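Local coordinates for aerotolerance-related membrane protein (Bacteroides fragilis, PDB 4JDU) that binds calcium through a von Willebrand factor type A domain, the part held in this chain, and is probably a membrane protein linked to aerotolerance, at residues Ile13-Ser18 against Val113-Gly118; Asp48-Ile53 against Ser67-Ala72. The protein carries 6 engineered substitutions. One frame throughout, in Å; residues are numbered along the deposited sequence.

In the fold
Both contacts hold on to the same mixed sheet: strand 9-16 of contact 1 is the direct neighbour of strand 49-55 of contact 2, and their centres lie about 16 Å apart. Contact 1 is wholly buried near the middle of the domain, where two parallel strands bond through their backbones and end at the calcium site. Contact 2 lies toward the periphery, partly buried, and sets the start of a helix against a strand through apolar contacts and a tyrosine hydroxyl. They meet through probable hydrogen bonds from Ile53 N to Ile13 O and from Leu15 N to Ile53 O, and where Ile13 packs on Val50. Along the chain, contact 2 is nested in the loop that contact 1 closes.

Contact 1 (Ile13-Ser18 against Val113-Gly118); sequences IALDIS and VVITDG. With CA (calcium ion), chain C.
Ile13 to Asp16 run beside Val113 to Thr116 as two parallel neighbours in the middle of the main sheet, and the pair ends at the calcium site. The axes of the two short strands approach to 4.7 Å. Val113 O accepts from Ala14 N at 2.8 Å, Ala14 O takes Ile115 N, and Ile115 O takes Asp16 N at 2.9 Å. On one face of the sheet Leu15 CD1 reaches obliquely across to Ile115 CB, 4.1 Å away, and both side chains touch Ile38 of helix 37-43. Ala14 and Val114 look to the other face, where Val114 also meets Val139 of the next strand.

Past the last backbone bond, side chains take over. Asp16 has CG anti to its backbone N (chi1 -166°), which swings the carboxylate across to the partner strand. OD2 receives Thr116 OG1 at 2.6 Å through its anti lone pair. The other oxygen, OD1, is gripped twice: Ser18 OG arrives on the syn side at 2.6 Å, and Ser18 N closes an Asx turn nearly end-on to the C-O bond. With both oxygens bonded, the carboxylate's rotation should be restricted, and it positions Ser18, whose OG binds calcium at 2.3 Å. Thr116 OG1 in turn accepts from Gly118 N in an ST turn.

Asp117 OD1 stands 4.0 Å from the calcium ion, too far to be a direct ligand here; its OD2 instead bonds Ser20 OG and forms a salt bridge with Arg30. Ser20, Thr89 and two waters join Ser18 in the shell of the calcium ion. Asp16, Ser18 and Ser20 at the end of the strand, joined by Thr89 and Asp117, make up the metal ion-dependent adhesion site (MIDAS) of von Willebrand factor type A domains.

Contact 2 (Asp48-Ile53 against Ser67-Ala72); sequences DKVGMI and SDYISA
The first turn of helix 69-77 packs on strand 49-55 here, part of the alpha/beta layering of a von Willebrand factor type A domain, with Val50 meeting Tyr69 and Ala72. The Val50 branch CG1 does the touching: it comes to the edge of the Tyr69 ring, 4.0 Å from CD1, and lies 4.2 Å from Ala72 CB. Further along the strand, Met52, present as selenomethionine, extends its CE to 4.3 Å from Ala72 O.

Tyr69 has CG anti to its carbonyl carbon (chi1 -57°), and the ring reaches back to the start of the strand. Its hydroxyl is modelled 2.3 Å from Asp48 O, as the donor of a hydrogen bond whose length is too short to be trusted; Asp48 O lies at the ring edge in the ring plane. Just before the helix, Asp68 is the N-cap, with OD1 accepting Ser71 N at 3.0 Å from well above the carboxylate plane.

Ala72 also touches Leu63 of the edge strand 59-66, while Met52 also touches Phe75 and Leu76 further along helix 69-77. Met45, in the loop after helix 37-43, meets both Val50 and Tyr69, and Asp48 OD1 bonds Val9 N on strand 9-16.

Contact 1 (Ile13-Ser18 against Val113-Gly118)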
loop_
_atom_site.group_PDB
_atom_site.type_symbol
_atom_site.label_atom_id
_atom_site.label_comp_id
_atom_site.label_asym_id
_atom_site.label_seq_id
_atom_site.Cartn_x
_atom_site.Cartn_y
_atom_site.Cartn_z
ATOM N N ILE A 13 4.055 -5.400 -3.585
ATOM C CA ILE A 13 3.654 -4.290 -2.736
ATOM C C ILE A 13 3.011 -3.226 -3.611
ATOM O O ILE A 13 3.533 -2.878 -4.671
ATOM C CB ILE A 13 4.870 -3.662 -2.030
ATOM C CG1 ILE A 13 5.656 -4.721 -1.258
ATOM C CG2 ILE A 13 4.429 -2.537 -1.100
ATOM C CD1 ILE A 13 4.867 -5.364 -0.129
ATOM N N ALA A 14 1.863 -2.713 -3.183
ATOM C CA ALA A 14 1.276 -1.546 -3.836
ATOM C C ALA A 14 1.174 -0.438 -2.800
ATOM O O ALA A 14 0.330 -0.504 -1.901
ATOM C CB ALA A 14 -0.096 -1.879 -4.425
ATOM N N LEU A 15 2.054 0.552 -2.912
ATOM C CA LEU A 15 2.168 1.610 -1.911
ATOM C C LEU A 15 1.498 2.891 -2.369
ATOM O O LEU A 15 1.859 3.454 -3.403
ATOM C CB LEU A 15 3.637 1.892 -1.594
ATOM C CG LEU A 15 3.943 3.096 -0.688
ATOM C CD1 LEU A 15 3.412 2.879 0.717
ATOM C CD2 LEU A 15 5.431 3.296 -0.655
ATOM N N ASP A 16 0.531 3.346 -1.583
ATOM C CA ASP A 16 -0.117 4.643 -1.769
ATOM C C ASP A 16 0.889 5.767 -1.488
ATOM O O ASP A 16 1.397 5.875 -0.372
ATOM C CB ASP A 16 -1.269 4.720 -0.756
ATOM C CG ASP A 16 -2.249 5.838 -1.036
ATOM O OD1 ASP A 16 -1.855 6.884 -1.590
ATOM O OD2 ASP A 16 -3.436 5.673 -0.657
ATOM N N ILE A 17 1.178 6.593 -2.491
ATOM C CA ILE A 17 2.026 7.771 -2.285
ATOM C C ILE A 17 1.266 9.068 -2.574
ATOM O O ILE A 17 1.861 10.119 -2.857
ATOM C CB ILE A 17 3.352 7.693 -3.074
ATOM C CG1 ILE A 17 3.113 7.679 -4.585
ATOM C CG2 ILE A 17 4.143 6.454 -2.634
ATOM C CD1 ILE A 17 4.399 7.951 -5.370
ATOM N N SER A 18 -0.059 8.986 -2.466
ATOM C CA SER A 18 -0.908 10.157 -2.652
ATOM C C SER A 18 -0.706 11.144 -1.519
ATOM O O SER A 18 -0.136 10.817 -0.473
ATOM C CB SER A 18 -2.383 9.756 -2.773
ATOM O OG SER A 18 -2.908 9.244 -1.555
ATOM N N VAL A 113 0.077 -6.837 -1.506
ATOM C CA VAL A 113 -0.053 -6.130 -0.231
ATOM C C VAL A 113 -0.243 -4.649 -0.512
ATOM O O VAL A 113 0.697 -3.963 -0.924
ATOM C CB VAL A 113 1.183 -6.345 0.668
ATOM C CG1 VAL A 113 1.007 -5.615 2.005
ATOM C CG2 VAL A 113 1.432 -7.833 0.904
ATOM N N VAL A 114 -1.476 -4.181 -0.346
ATOM C CA VAL A 114 -1.805 -2.771 -0.539
ATOM C C VAL A 114 -1.581 -2.023 0.768
ATOM O O VAL A 114 -2.102 -2.432 1.804
ATOM C CB VAL A 114 -3.270 -2.591 -0.988
ATOM C CG1 VAL A 114 -3.557 -1.135 -1.290
ATOM C CG2 VAL A 114 -3.565 -3.444 -2.225
ATOM N N ILE A 115 -0.788 -0.949 0.719
ATOM C CA ILE A 115 -0.498 -0.126 1.897
ATOM C C ILE A 115 -1.029 1.286 1.657
ATOM O O ILE A 115 -0.567 1.998 0.767
ATOM C CB ILE A 115 1.007 -0.121 2.219
ATOM C CG1 ILE A 115 1.517 -1.567 2.244
ATOM C CG2 ILE A 115 1.274 0.562 3.543
ATOM C CD1 ILE A 115 2.973 -1.712 2.580
ATOM N N THR A 116 -2.026 1.681 2.442
ATOM C CA THR A 116 -2.829 2.846 2.099
ATOM C C THR A 116 -3.604 3.339 3.309
ATOM O O THR A 116 -3.770 2.604 4.275
ATOM C CB THR A 116 -3.836 2.483 0.961
ATOM O OG1 THR A 116 -4.585 3.637 0.570
ATOM C CG2 THR A 116 -4.812 1.370 1.409
ATOM N N ASP A 117 -4.087 4.577 3.250
ATOM C CA ASP A 117 -5.020 5.064 4.263
ATOM C C ASP A 117 -6.458 4.776 3.823
ATOM O O ASP A 117 -7.421 5.095 4.534
ATOM C CB ASP A 117 -4.792 6.549 4.561
ATOM C CG ASP A 117 -4.815 7.417 3.316
ATOM O OD1 ASP A 117 -5.488 7.044 2.326
ATOM O OD2 ASP A 117 -4.169 8.485 3.340
ATOM N N GLY A 118 -6.590 4.184 2.643
ATOM C CA GLY A 118 -7.875 3.697 2.175
ATOM C C GLY A 118 -8.830 4.790 1.761
ATOM O O GLY A 118 -9.978 4.507 1.399
HETATM CA CA CA C . -5.027 9.542 -0.735
HETATM O O HOH W 1 -4.613 12.072 -1.388
HETATM O O HOH W 2 -7.079 10.724 -0.048
#

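Contact 2 (Asp48-Ile53 against Ser67-Ala72)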
loop_
_atom_site.group_PDB
_atom_site.type_symbol
_atom_site.label_atom_id
_atom_site.label_comp_id
_atom_site.label_asym_id
_atom_site.label_seq_id
_atom_site.Cartn_x
_atom_site.Cartn_y
_atom_site.Cartn_z
ATOM N N ASP A 48 11.195 -15.666 -0.698
ATOM C CA ASP A 48 10.198 -14.974 -1.495
ATOM C C ASP A 48 10.828 -14.023 -2.507
ATOM O O ASP A 48 12.019 -13.717 -2.432
ATOM C CB ASP A 48 9.243 -14.212 -0.574
ATOM C CG ASP A 48 8.595 -15.114 0.456
ATOM O OD1 ASP A 48 8.313 -16.282 0.118
ATOM O OD2 ASP A 48 8.374 -14.663 1.601
ATOM N N LYS A 49 10.021 -13.582 -3.467
ATOM C CA LYS A 49 10.398 -12.496 -4.362
ATOM C C LYS A 49 9.469 -11.327 -4.092
ATOM O O LYS A 49 8.312 -11.519 -3.708
ATOM C CB LYS A 49 10.294 -12.935 -5.822
ATOM C CG LYS A 49 11.318 -13.984 -6.220
ATOM C CD LYS A 49 11.178 -14.352 -7.690
ATOM C CE LYS A 49 12.146 -15.460 -8.086
ATOM N NZ LYS A 49 11.950 -15.880 -9.502
ATOM N N VAL A 50 9.970 -10.109 -4.276
ATOM C CA VAL A 50 9.169 -8.927 -3.989
ATOM C C VAL A 50 9.257 -7.902 -5.117
ATOM O O VAL A 50 10.295 -7.752 -5.770
ATOM C CB VAL A 50 9.579 -8.275 -2.637
ATOM C CG1 VAL A 50 10.999 -7.728 -2.710
ATOM C CG2 VAL A 50 8.604 -7.181 -2.225
ATOM N N GLY A 51 8.144 -7.214 -5.351
ATOM C CA GLY A 51 8.116 -6.102 -6.279
ATOM C C GLY A 51 7.411 -4.929 -5.639
ATOM O O GLY A 51 6.786 -5.071 -4.579
HETATM N N MSE A 52 7.508 -3.759 -6.261
HETATM C CA MSE A 52 6.817 -2.602 -5.720
HETATM C C MSE A 52 6.217 -1.684 -6.760
HETATM O O MSE A 52 6.903 -1.206 -7.675
HETATM C CB MSE A 52 7.724 -1.793 -4.794
HETATM C CG MSE A 52 6.973 -0.634 -4.097
HETATM SE SE MSE A 52 7.888 0.209 -2.607
HETATM C CE MSE A 52 9.481 0.786 -3.537
ATOM N N ILE A 53 4.933 -1.421 -6.563
ATOM C CA ILE A 53 4.157 -0.448 -7.306
ATOM C C ILE A 53 3.897 0.738 -6.382
ATOM O O ILE A 53 3.686 0.558 -5.179
ATOM C CB ILE A 53 2.821 -1.092 -7.732
ATOM C CG1 ILE A 53 3.064 -1.993 -8.940
ATOM C CG2 ILE A 53 1.748 -0.046 -8.046
ATOM C CD1 ILE A 53 1.971 -3.004 -9.157
ATOM N N SER A 67 14.437 -11.021 -6.538
ATOM C CA SER A 67 14.991 -11.615 -5.329
ATOM C C SER A 67 15.925 -10.634 -4.625
ATOM O O SER A 67 16.451 -10.929 -3.549
ATOM C CB SER A 67 15.726 -12.911 -5.661
ATOM O OG SER A 67 16.735 -12.685 -6.632
ATOM N N ASP A 68 16.114 -9.459 -5.222
ATOM C CA ASP A 68 17.013 -8.448 -4.652
ATOM C C ASP A 68 16.264 -7.608 -3.617
ATOM O O ASP A 68 15.798 -6.510 -3.911
ATOM C CB ASP A 68 17.597 -7.554 -5.762
ATOM C CG ASP A 68 18.765 -6.693 -5.283
ATOM O OD1 ASP A 68 18.942 -6.532 -4.059
ATOM O OD2 ASP A 68 19.507 -6.160 -6.137
ATOM N N TYR A 69 16.172 -8.131 -2.399
ATOM C CA TYR A 69 15.453 -7.460 -1.311
ATOM C C TYR A 69 16.058 -6.102 -0.985
ATOM O O TYR A 69 15.344 -5.148 -0.659
ATOM C CB TYR A 69 15.497 -8.313 -0.039
ATOM C CG TYR A 69 14.951 -9.709 -0.192
ATOM C CD1 TYR A 69 13.843 -9.960 -0.993
ATOM C CD2 TYR A 69 15.542 -10.774 0.473
ATOM C CE1 TYR A 69 13.344 -11.235 -1.124
ATOM C CE2 TYR A 69 15.054 -12.051 0.342
ATOM C CZ TYR A 69 13.950 -12.273 -0.458
ATOM O OH TYR A 69 13.458 -13.550 -0.590
ATOM N N ILE A 70 17.381 -6.026 -1.036
ATOM C CA ILE A 70 18.066 -4.799 -0.653
ATOM C C ILE A 70 17.735 -3.682 -1.639
ATOM O O ILE A 70 17.559 -2.529 -1.246
ATOM C CB ILE A 70 19.585 -5.018 -0.546
ATOM C CG1 ILE A 70 19.890 -6.136 0.459
ATOM C CG2 ILE A 70 20.270 -3.737 -0.120
ATOM C CD1 ILE A 70 19.223 -5.914 1.820
ATOM N N SER A 71 17.647 -4.023 -2.918
ATOM C CA SER A 71 17.242 -3.042 -3.919
ATOM C C SER A 71 15.893 -2.424 -3.581
ATOM O O SER A 71 15.693 -1.220 -3.736
ATOM C CB SER A 71 17.179 -3.683 -5.302
ATOM O OG SER A 71 16.710 -2.744 -6.257
ATOM N N ALA A 72 14.960 -3.252 -3.121
ATOM C CA ALA A 72 13.648 -2.769 -2.711
ATOM C C ALA A 72 13.780 -1.703 -1.635
ATOM O O ALA A 72 13.156 -0.649 -1.722
ATOM C CB ALA A 72 12.781 -3.926 -2.225
#